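Local coordinates for protein denovo NTF2 (Synthetic construct, PDB 6W40) that is a computationally designed NTF2-like protein of unknown function, probably made as a scaffold in which a curved sheet and helices shape a pocket, at residues Gly79-Val84 / Glu102-Val107; Val35-Asp40 / Lys113-Ile118; Trp65-Ile70 / Gly86-Ser91; Ala26-Ala31 / Glu53-Leu58. All coordinates share one frame; numbering follows the deposited sequence.

Contacts 1, 2 and 3 belong to one mixed, curved sheet, and contact 4 lays two helices on it. Contacts 1 and 2 are neighbours in the sheet, with centres about 10 Å apart. Ile104 O lies 2.8 Å from Arg116 N, a probable hydrogen bond between them. Contacts 1 and 3 share strand 81-90, but their centres are about 18 Å apart, on opposite sides of the chain's centre. They still touch through Leu103 and Ile70. Contact 4 sits about 11 Å from contact 2, centre to centre, and Val54 packs on Val35 and Phe37. In NTF2-like folds the pocket lies between such a sheet and its helices, so these contacts probably help to frame it.

Contact 1: Gly79-Val84 / Glu102-Val107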
# COMPACT_ATOMS: atom_id res chain seq x y z
N GLY A 79 11.10 -8.24 7.03
CA GLY A 79 11.04 -9.60 6.54
C GLY A 79 9.65 -9.99 6.08
O GLY A 79 9.22 -9.58 4.99
N ASP A 80 8.94 -10.77 6.89
CA ASP A 80 7.60 -11.24 6.56
C ASP A 80 6.52 -10.53 7.38
O ASP A 80 5.38 -11.00 7.43
CB ASP A 80 7.51 -12.75 6.77
CG ASP A 80 7.72 -13.16 8.22
OD1 ASP A 80 8.35 -12.38 8.97
OD2 ASP A 80 7.27 -14.26 8.60
N LYS A 81 6.86 -9.41 8.01
CA LYS A 81 5.95 -8.71 8.90
C LYS A 81 5.73 -7.29 8.40
O LYS A 81 6.68 -6.58 8.08
CB LYS A 81 6.51 -8.67 10.33
CG LYS A 81 5.68 -7.84 11.30
CD LYS A 81 6.38 -7.70 12.64
CE LYS A 81 6.66 -9.06 13.27
NZ LYS A 81 7.42 -8.94 14.55
N LEU A 82 4.46 -6.89 8.32
CA LEU A 82 4.08 -5.52 8.03
C LEU A 82 3.68 -4.83 9.33
O LEU A 82 2.88 -5.38 10.10
CB LEU A 82 2.93 -5.46 7.04
CG LEU A 82 2.21 -4.11 6.98
CD1 LEU A 82 3.03 -3.10 6.19
CD2 LEU A 82 0.80 -4.24 6.42
N VAL A 83 4.24 -3.65 9.58
CA VAL A 83 3.90 -2.85 10.76
C VAL A 83 3.41 -1.50 10.28
O VAL A 83 4.14 -0.76 9.60
CB VAL A 83 5.10 -2.70 11.71
CG1 VAL A 83 4.70 -1.89 12.93
CG2 VAL A 83 5.62 -4.06 12.12
N VAL A 84 2.17 -1.16 10.63
CA VAL A 84 1.53 0.07 10.20
C VAL A 84 1.07 0.84 11.44
O VAL A 84 0.44 0.26 12.33
CB VAL A 84 0.33 -0.19 9.27
CG1 VAL A 84 -0.38 1.11 8.93
CG2 VAL A 84 0.79 -0.89 8.00
N GLU A 102 -2.72 0.64 15.31
CA GLU A 102 -1.50 -0.02 14.87
C GLU A 102 -1.88 -1.40 14.34
O GLU A 102 -2.65 -2.12 14.98
CB GLU A 102 -0.49 -0.15 16.00
CG GLU A 102 0.79 -0.87 15.60
CD GLU A 102 1.79 -0.99 16.74
OE1 GLU A 102 1.58 -0.32 17.78
OE2 GLU A 102 2.77 -1.74 16.60
N LEU A 103 -1.36 -1.75 13.16
CA LEU A 103 -1.69 -3.02 12.53
C LEU A 103 -0.41 -3.78 12.23
O LEU A 103 0.55 -3.21 11.70
CB LEU A 103 -2.50 -2.81 11.25
CG LEU A 103 -3.82 -2.05 11.43
CD1 LEU A 103 -3.63 -0.58 11.11
CD2 LEU A 103 -4.92 -2.67 10.59
N ILE A 104 -0.40 -5.07 12.56
CA ILE A 104 0.73 -5.95 12.30
C ILE A 104 0.22 -7.13 11.48
O ILE A 104 -0.66 -7.87 11.93
CB ILE A 104 1.40 -6.42 13.60
CG1 ILE A 104 1.97 -5.22 14.35
CG2 ILE A 104 2.48 -7.44 13.30
CD1 ILE A 104 2.32 -5.51 15.78
N VAL A 105 0.77 -7.29 10.28
CA VAL A 105 0.34 -8.32 9.34
C VAL A 105 1.54 -9.22 9.05
O VAL A 105 2.58 -8.73 8.61
CB VAL A 105 -0.22 -7.72 8.05
CG1 VAL A 105 -0.57 -8.83 7.06
CG2 VAL A 105 -1.43 -6.86 8.35
N ILE A 106 1.38 -10.51 9.30
CA ILE A 106 2.41 -11.51 9.04
C ILE A 106 2.01 -12.30 7.81
O ILE A 106 0.91 -12.87 7.76
CB ILE A 106 2.62 -12.43 10.25
CG1 ILE A 106 3.02 -11.62 11.48
CG2 ILE A 106 3.67 -13.49 9.94
CD1 ILE A 106 3.26 -12.46 12.72
N VAL A 107 2.89 -12.33 6.81
CA VAL A 107 2.62 -12.99 5.54
C VAL A 107 3.49 -14.24 5.47
O VAL A 107 4.72 -14.17 5.59
CB VAL A 107 2.90 -12.06 4.35
CG1 VAL A 107 2.69 -12.80 3.04
CG2 VAL A 107 2.00 -10.84 4.43
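Leu82 and Val105 lie side by side and point the same way, on the sheet face that meets helix 2-18. They are an antiparallel hydrogen-bonded pair in the hairpin of strands 81-90 and 100-108. With CG anti to the backbone N (chi1 164°), Leu82 lies beside Val105, and its CD2 branch rests 3.9 Å from Val105 CG2. Val84 and Leu103 form the next hydrogen-bonded pair on this face. They meet more loosely, with Val84 CG1 4.3 Å from Leu103 CD1. Leu82 is also packed by Ile14 and Leu18 of helix 2-18.

Lys81, Val83, Ile104 and Ile106 occupy the other face. Lys81 lies beside Ile104 with its aliphatic part, and Lys81 CG is 3.8 Å from Ile104 CG2. Val83 CG1 lies beside the carboxylate of Glu102, 4.1 Å from Glu102 OE2. At the hairpin's far end Asp80 runs beside Ile106, and Asp80 OD2 is 3.9 Å from Ile106 CG2.

Five backbone hydrogen bonds join the strands. Val107 N reaches Asp80 O at 2.9 Å and is almost straight, at 172°. Leu82 N donates to Val105 O, and Val105 N returns a bond to Leu82 O.

The hairpin is therefore two-sided. The Leu82 face is purely aliphatic and buried. On the Lys81 side, the aliphatic part of Lys81 and the carboxylates of Asp80 and Glu102 lie beside aliphatic carbon, and these residues are partly exposed.

Contact 2: Val35-Asp40 / Lys113-Ile118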
# COMPACT_ATOMS: atom_id res chain seq x y z
N VAL A 35 -5.39 -18.49 9.66
CA VAL A 35 -4.98 -17.14 10.02
C VAL A 35 -5.37 -16.85 11.46
O VAL A 35 -6.45 -17.26 11.93
CB VAL A 35 -5.60 -16.12 9.05
CG1 VAL A 35 -7.12 -16.22 9.06
CG2 VAL A 35 -5.15 -14.71 9.39
N LYS A 36 -4.49 -16.17 12.19
CA LYS A 36 -4.76 -15.74 13.55
C LYS A 36 -5.08 -14.25 13.57
O LYS A 36 -4.56 -13.47 12.77
CB LYS A 36 -3.57 -16.02 14.47
CG LYS A 36 -3.44 -17.47 14.89
CD LYS A 36 -2.38 -17.64 15.95
CE LYS A 36 -2.40 -19.03 16.53
NZ LYS A 36 -3.74 -19.35 17.12
N PHE A 37 -5.93 -13.86 14.52
CA PHE A 37 -6.39 -12.48 14.63
C PHE A 37 -6.55 -12.15 16.11
O PHE A 37 -7.29 -12.83 16.82
CB PHE A 37 -7.72 -12.28 13.90
CG PHE A 37 -8.17 -10.85 13.81
CD1 PHE A 37 -7.25 -9.82 13.76
CD2 PHE A 37 -9.52 -10.54 13.78
CE1 PHE A 37 -7.66 -8.51 13.67
CE2 PHE A 37 -9.94 -9.23 13.70
CZ PHE A 37 -9.01 -8.21 13.64
N GLN A 38 -5.85 -11.11 16.56
CA GLN A 38 -6.00 -10.62 17.92
C GLN A 38 -6.23 -9.12 17.90
O GLN A 38 -5.47 -8.38 17.26
CB GLN A 38 -4.79 -10.97 18.80
CG GLN A 38 -3.44 -10.72 18.18
CD GLN A 38 -2.31 -11.02 19.14
OE1 GLN A 38 -1.31 -11.64 18.78
NE2 GLN A 38 -2.46 -10.59 20.39
N VAL A 39 -7.28 -8.68 18.58
CA VAL A 39 -7.66 -7.27 18.65
C VAL A 39 -7.40 -6.78 20.07
O VAL A 39 -7.76 -7.45 21.04
CB VAL A 39 -9.13 -7.06 18.27
CG1 VAL A 39 -9.39 -5.60 17.93
CG2 VAL A 39 -9.51 -7.96 17.11
N ASP A 40 -6.77 -5.62 20.18
CA ASP A 40 -6.50 -4.98 21.47
C ASP A 40 -7.27 -3.67 21.50
O ASP A 40 -6.81 -2.66 20.95
CB ASP A 40 -5.00 -4.76 21.67
CG ASP A 40 -4.25 -6.06 21.90
OD1 ASP A 40 -4.77 -6.92 22.63
OD2 ASP A 40 -3.15 -6.21 21.34
N LYS A 113 -1.04 -14.85 7.48
CA LYS A 113 -1.09 -15.85 8.54
C LYS A 113 -1.49 -15.27 9.88
O LYS A 113 -2.08 -15.99 10.70
CB LYS A 113 0.27 -16.55 8.66
CG LYS A 113 0.33 -17.64 9.74
CD LYS A 113 -0.71 -18.72 9.51
CE LYS A 113 -0.78 -19.68 10.68
NZ LYS A 113 -1.24 -19.01 11.93
N LYS A 114 -1.20 -14.00 10.14
CA LYS A 114 -1.55 -13.39 11.42
C LYS A 114 -1.81 -11.91 11.23
O LYS A 114 -1.08 -11.22 10.51
CB LYS A 114 -0.43 -13.62 12.45
CG LYS A 114 -0.78 -13.14 13.84
CD LYS A 114 0.35 -13.44 14.82
CE LYS A 114 -0.04 -13.05 16.23
NZ LYS A 114 1.05 -13.34 17.20
N VAL A 115 -2.86 -11.42 11.90
CA VAL A 115 -3.19 -10.00 11.94
C VAL A 115 -3.33 -9.59 13.40
O VAL A 115 -4.01 -10.27 14.17
CB VAL A 115 -4.48 -9.68 11.17
CG1 VAL A 115 -4.81 -8.19 11.28
CG2 VAL A 115 -4.36 -10.09 9.72
N ARG A 116 -2.68 -8.49 13.77
CA ARG A 116 -2.86 -7.90 15.09
C ARG A 116 -3.31 -6.45 14.92
O ARG A 116 -2.74 -5.72 14.10
CB ARG A 116 -1.58 -7.96 15.92
CG ARG A 116 -1.76 -7.39 17.32
CD ARG A 116 -0.53 -7.59 18.20
NE ARG A 116 -0.81 -7.19 19.58
CZ ARG A 116 0.09 -7.22 20.56
NH1 ARG A 116 1.33 -7.63 20.32
NH2 ARG A 116 -0.26 -6.85 21.78
N ILE A 117 -4.32 -6.05 15.67
CA ILE A 117 -4.87 -4.71 15.60
C ILE A 117 -4.98 -4.17 17.02
O ILE A 117 -5.60 -4.80 17.89
CB ILE A 117 -6.24 -4.69 14.90
CG1 ILE A 117 -6.08 -5.05 13.43
CG2 ILE A 117 -6.90 -3.33 15.06
CD1 ILE A 117 -7.36 -5.07 12.64
N ILE A 118 -4.37 -3.01 17.26
CA ILE A 118 -4.35 -2.37 18.57
C ILE A 118 -4.95 -0.98 18.42
O ILE A 118 -4.47 -0.17 17.62
CB ILE A 118 -2.92 -2.29 19.14
CG1 ILE A 118 -2.31 -3.69 19.22
CG2 ILE A 118 -2.93 -1.62 20.50
CD1 ILE A 118 -0.84 -3.69 19.53
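Arg116 and Asp40 are joined by a salt bridge across a parallel strand pair in the mixed sheet of this NTF2-like fold. Strands 35-40 and 113-118 run 11° apart, held by five backbone hydrogen bonds. Arg116 CG is anti to the backbone N (chi1 -178°) and the chain stays extended to NE, which carries it alongside Gln38. Its CB and CG lie 4.0 and 3.8 Å from Gln38 CG. Arg116 CD runs beside Gln38 CD. The Gln38 amide then lies nearly parallel to the guanidinium, 11° apart, with Gln38 NE2 over one face. Arg116 NE meets Asp40 OD2 at 3.1 Å. Arg116 NH2 reaches the same oxygen, Asp40 OD2, at 3.0 Å, on its syn side. The grip is side-on, and OD2 lies in the guanidinium plane. Asp40 OD1 is bonded to His45. A leucine in place of Arg116 would probably leave Asp40 OD2 without its two donors, with the carboxylate still bonded to His45 through OD1. At the other end of the pair, Lys113 and Lys114 both face Ile106, a classic beta bulge. On the sheet face away from Arg116, Ile117 CD1 sits at the edge of the Phe37 ring, 3.6 Å from Phe37 CE1.

Contact 3: Trp65-Ile70 / Gly86-Ser91; sequences WRVRNI and GRWETS
Trp65 and Trp88 meet where the chain passes from helix 51-65 to strand 67-72, whose antiparallel pairing with strand 81-90 holds a classic beta bulge. Their five-membered rings have centroids 4.5 Å apart and planes turned by 40°, an oblique pairing. Trp88 NE1 lies over one face of the Trp65 ring. Trp65 NE1 is itself bonded to Glu99.

Arg66 follows with positive phi, as the chain leaves the helix. Its carbonyl O accepts from Ser91 N at 3.1 Å, a bent bond of 137°. The Arg66 side chain passes Ser91, with Ser91 OG 3.3 Å from Arg66 CB.

Val67 packs over one face of the indole. Val67 CG2, the branch anti to the carbonyl carbon, stands 3.7 Å from the centroid of the Trp88 six-membered ring, a CH-pi contact. Trp65 CB lies over the same face.

Arg68 and Asn69 make the bulge, since both face Glu89. Arg68 N donates to Glu89 O at 2.7 Å. Asn69 N gives that oxygen a weak second bond. Glu89 N returns one to Asn69 O at 3.0 Å, from above the carbonyl plane. Such bulges shift the register and are consistent with the bent strands of NTF2-like sheets. Asn69 CB lies 3.2 Å from Glu89 OE1.

Ile70 ends the walk alongside Trp88. Both side chains point the same way, and Ile70 CG1 is 3.6 Å from Trp88 CZ3.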
# COMPACT_ATOMS: atom_id res chain seq x y z
N TRP A 65 -16.43 0.99 13.43
CA TRP A 65 -15.77 2.26 13.13
C TRP A 65 -16.10 2.78 11.73
O TRP A 65 -15.65 3.87 11.38
CB TRP A 65 -14.25 2.12 13.28
CG TRP A 65 -13.76 2.27 14.69
CD1 TRP A 65 -13.28 3.40 15.28
CD2 TRP A 65 -13.71 1.24 15.70
NE1 TRP A 65 -12.93 3.15 16.59
CE2 TRP A 65 -13.18 1.83 16.87
CE3 TRP A 65 -14.05 -0.11 15.72
CZ2 TRP A 65 -13.00 1.11 18.04
CZ3 TRP A 65 -13.87 -0.82 16.89
CH2 TRP A 65 -13.34 -0.21 18.04
N ARG A 66 -16.88 2.03 10.95
CA ARG A 66 -17.23 2.41 9.58
C ARG A 66 -15.97 2.68 8.75
O ARG A 66 -15.84 3.71 8.08
CB ARG A 66 -18.17 3.62 9.56
CG ARG A 66 -19.37 3.49 10.48
CD ARG A 66 -20.38 4.61 10.23
NE ARG A 66 -21.47 4.59 11.21
CZ ARG A 66 -22.56 5.34 11.12
NH1 ARG A 66 -22.71 6.17 10.10
NH2 ARG A 66 -23.50 5.26 12.05
N VAL A 67 -15.04 1.73 8.81
CA VAL A 67 -13.72 1.93 8.22
C VAL A 67 -13.81 1.83 6.70
O VAL A 67 -14.37 0.86 6.16
CB VAL A 67 -12.72 0.91 8.78
CG1 VAL A 67 -11.38 1.04 8.08
CG2 VAL A 67 -12.56 1.11 10.28
N ARG A 68 -13.27 2.83 6.01
CA ARG A 68 -13.06 2.77 4.57
C ARG A 68 -11.62 2.39 4.23
O ARG A 68 -11.40 1.50 3.40
CB ARG A 68 -13.41 4.11 3.93
CG ARG A 68 -14.90 4.41 3.90
CD ARG A 68 -15.18 5.74 3.22
NE ARG A 68 -16.61 5.97 3.04
CZ ARG A 68 -17.12 7.07 2.49
NH1 ARG A 68 -16.32 8.04 2.08
NH2 ARG A 68 -18.43 7.20 2.37
N ASN A 69 -10.65 3.05 4.85
CA ASN A 69 -9.24 2.71 4.67
C ASN A 69 -8.50 3.15 5.93
O ASN A 69 -9.11 3.44 6.96
CB ASN A 69 -8.68 3.35 3.40
CG ASN A 69 -7.42 2.67 2.90
OD1 ASN A 69 -7.12 1.54 3.28
ND2 ASN A 69 -6.67 3.36 2.05
N ILE A 70 -7.17 3.20 5.85
CA ILE A 70 -6.31 3.53 6.98
C ILE A 70 -5.38 4.66 6.54
O ILE A 70 -4.50 4.45 5.70
CB ILE A 70 -5.51 2.32 7.47
CG1 ILE A 70 -6.45 1.19 7.89
CG2 ILE A 70 -4.60 2.72 8.63
CD1 ILE A 70 -5.74 -0.10 8.19
N GLY A 86 -1.21 4.29 12.03
CA GLY A 86 -2.06 5.20 11.29
C GLY A 86 -3.30 5.66 12.04
O GLY A 86 -3.33 5.66 13.27
N ARG A 87 -4.32 6.03 11.27
CA ARG A 87 -5.55 6.60 11.81
C ARG A 87 -6.69 6.19 10.89
O ARG A 87 -6.52 6.14 9.67
CB ARG A 87 -5.43 8.13 11.90
CG ARG A 87 -6.43 8.82 12.82
CD ARG A 87 -5.96 10.24 13.13
NE ARG A 87 -6.99 11.05 13.78
CZ ARG A 87 -7.11 11.21 15.09
NH1 ARG A 87 -6.27 10.59 15.92
NH2 ARG A 87 -8.08 11.97 15.58
N TRP A 88 -7.85 5.90 11.48
CA TRP A 88 -8.97 5.38 10.70
C TRP A 88 -9.44 6.40 9.67
O TRP A 88 -9.49 7.60 9.94
CB TRP A 88 -10.14 4.99 11.60
CG TRP A 88 -9.96 3.73 12.40
CD1 TRP A 88 -10.19 3.57 13.74
CD2 TRP A 88 -9.53 2.45 11.91
NE1 TRP A 88 -9.94 2.28 14.11
CE2 TRP A 88 -9.53 1.57 13.01
CE3 TRP A 88 -9.15 1.96 10.66
CZ2 TRP A 88 -9.16 0.23 12.90
CZ3 TRP A 88 -8.78 0.63 10.55
CH2 TRP A 88 -8.79 -0.22 11.66
N GLU A 89 -9.78 5.91 8.48
CA GLU A 89 -10.47 6.70 7.47
C GLU A 89 -11.93 6.23 7.48
O GLU A 89 -12.29 5.26 6.82
CB GLU A 89 -9.84 6.53 6.09
CG GLU A 89 -10.58 7.25 4.98
CD GLU A 89 -10.05 6.90 3.60
OE1 GLU A 89 -8.85 6.58 3.49
OE2 GLU A 89 -10.84 6.94 2.63
N THR A 90 -12.75 6.92 8.26
CA THR A 90 -14.13 6.51 8.46
C THR A 90 -15.06 7.21 7.48
O THR A 90 -14.68 8.17 6.79
CB THR A 90 -14.56 6.79 9.90
OG1 THR A 90 -14.61 8.21 10.11
CG2 THR A 90 -13.58 6.17 10.88
N SER A 91 -16.29 6.73 7.41
CA SER A 91 -17.32 7.32 6.58
C SER A 91 -18.17 8.35 7.33
O SER A 91 -19.12 8.88 6.75
CB SER A 91 -18.23 6.23 6.00
OG SER A 91 -18.92 5.54 7.02

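Contact 4: Ala26-Ala31 / Glu53-Leu58; sequences AFHEMA and EVVEEL
The short helix 27-30, whose backbone bonding is poor, packs here against helix 51-65 of the NTF2-like fold, and Phe27 carries most of the contact. Its ring is met by three residues of helix 51-65, the adjacent Val54 and Val55 and, a turn on, Leu58. Leu58 CD2 sits over the centre of the Phe27 ring, 3.7 Å from its centroid and 11° off the normal, a CH-pi contact. Val55 CG2 comes to the edge instead, in the ring plane, and is 3.8 Å from Phe27 CD2. The Val54 side chain crosses Phe27 at about a right angle. Its CG1 lies 3.7 Å from Phe27 CE2. Phe27 CG is anti to the backbone N (chi1 -177°), which turns it towards helix 51-65; the ring also touches Ile112 and Val115. An alanine at Phe27 would probably open a gap between the helices and leave Leu58 CD2 without the ring face it rests on. Val55 CG2 is shared, since it lies 4.1 Å from His28 CD2 as well. His28 NE2 bonds Glu52, just before segment 53-58. No hydrogen bond links the two segments, so the fit probably depends on shape rather than on polar pairing.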
# COMPACT_ATOMS: atom_id res chain seq x y z
N ALA A 26 -11.78 -8.33 0.16
CA ALA A 26 -10.81 -9.26 -0.42
C ALA A 26 -9.87 -9.85 0.62
O ALA A 26 -8.92 -10.55 0.25
CB ALA A 26 -10.00 -8.55 -1.51
N PHE A 27 -10.10 -9.59 1.91
CA PHE A 27 -9.29 -10.19 2.96
C PHE A 27 -9.45 -11.71 3.00
O PHE A 27 -8.53 -12.40 3.45
CB PHE A 27 -9.66 -9.59 4.32
CG PHE A 27 -8.82 -10.10 5.46
CD1 PHE A 27 -7.59 -9.54 5.73
CD2 PHE A 27 -9.28 -11.13 6.26
CE1 PHE A 27 -6.82 -10.01 6.78
CE2 PHE A 27 -8.52 -11.60 7.32
CZ PHE A 27 -7.28 -11.04 7.57
N HIS A 28 -10.58 -12.23 2.52
CA HIS A 28 -10.82 -13.67 2.57
C HIS A 28 -9.94 -14.42 1.59
O HIS A 28 -9.47 -15.53 1.88
CB HIS A 28 -12.30 -13.96 2.29
CG HIS A 28 -12.67 -15.40 2.40
ND1 HIS A 28 -12.46 -16.31 1.39
CD2 HIS A 28 -13.24 -16.10 3.41
CE1 HIS A 28 -12.89 -17.50 1.76
NE2 HIS A 28 -13.37 -17.40 2.99
N GLU A 29 -9.69 -13.84 0.41
CA GLU A 29 -8.90 -14.52 -0.61
C GLU A 29 -7.41 -14.50 -0.32
O GLU A 29 -6.67 -15.29 -0.91
CB GLU A 29 -9.17 -13.89 -1.98
CG GLU A 29 -8.58 -12.51 -2.17
CD GLU A 29 -9.07 -11.83 -3.44
OE1 GLU A 29 -10.16 -12.19 -3.93
OE2 GLU A 29 -8.36 -10.93 -3.95
N MET A 30 -6.95 -13.63 0.58
CA MET A 30 -5.54 -13.54 0.92
C MET A 30 -5.23 -14.10 2.30
O MET A 30 -4.06 -14.15 2.69
CB MET A 30 -5.06 -12.09 0.84
CG MET A 30 -5.26 -11.44 -0.51
SD MET A 30 -4.96 -9.67 -0.42
CE MET A 30 -6.04 -9.24 0.95
N ALA A 31 -6.24 -14.52 3.06
CA ALA A 31 -6.04 -15.02 4.41
C ALA A 31 -5.68 -16.50 4.37
O ALA A 31 -6.31 -17.29 3.66
CB ALA A 31 -7.29 -14.80 5.26
N GLU A 53 -13.67 -17.55 11.21
CA GLU A 53 -13.78 -16.82 12.47
C GLU A 53 -13.14 -15.44 12.38
O GLU A 53 -13.65 -14.47 12.94
CB GLU A 53 -13.15 -17.63 13.61
CG GLU A 53 -14.01 -18.76 14.15
CD GLU A 53 -14.95 -18.30 15.25
OE1 GLU A 53 -15.60 -17.24 15.08
OE2 GLU A 53 -15.03 -18.99 16.28
N VAL A 54 -12.01 -15.35 11.68
CA VAL A 54 -11.28 -14.09 11.59
C VAL A 54 -12.04 -13.09 10.73
O VAL A 54 -12.20 -11.92 11.10
CB VAL A 54 -9.85 -14.33 11.07
CG1 VAL A 54 -9.20 -13.01 10.68
CG2 VAL A 54 -9.02 -15.06 12.12
N VAL A 55 -12.51 -13.53 9.56
CA VAL A 55 -13.18 -12.62 8.63
C VAL A 55 -14.44 -12.05 9.27
O VAL A 55 -14.71 -10.85 9.18
CB VAL A 55 -13.49 -13.34 7.31
CG1 VAL A 55 -14.47 -12.53 6.48
CG2 VAL A 55 -12.20 -13.56 6.52
N GLU A 56 -15.23 -12.90 9.95
CA GLU A 56 -16.44 -12.42 10.60
C GLU A 56 -16.11 -11.41 11.69
O GLU A 56 -16.81 -10.39 11.84
CB GLU A 56 -17.23 -13.59 11.17
CG GLU A 56 -18.36 -13.18 12.11
CD GLU A 56 -19.16 -14.37 12.61
OE1 GLU A 56 -20.20 -14.69 11.99
OE2 GLU A 56 -18.75 -14.98 13.61
N GLU A 57 -15.05 -11.65 12.46
CA GLU A 57 -14.68 -10.73 13.53
C GLU A 57 -14.11 -9.43 12.97
O GLU A 57 -14.47 -8.34 13.43
CB GLU A 57 -13.68 -11.39 14.48
CG GLU A 57 -13.33 -10.54 15.69
CD GLU A 57 -14.52 -10.31 16.60
OE1 GLU A 57 -15.38 -11.21 16.70
OE2 GLU A 57 -14.59 -9.23 17.22
N LEU A 58 -13.23 -9.53 11.97
CA LEU A 58 -12.66 -8.33 11.36
C LEU A 58 -13.75 -7.46 10.74
O LEU A 58 -13.69 -6.23 10.82
CB LEU A 58 -11.62 -8.72 10.32
CG LEU A 58 -11.07 -7.59 9.44
CD1 LEU A 58 -10.32 -6.57 10.28
CD2 LEU A 58 -10.17 -8.15 8.35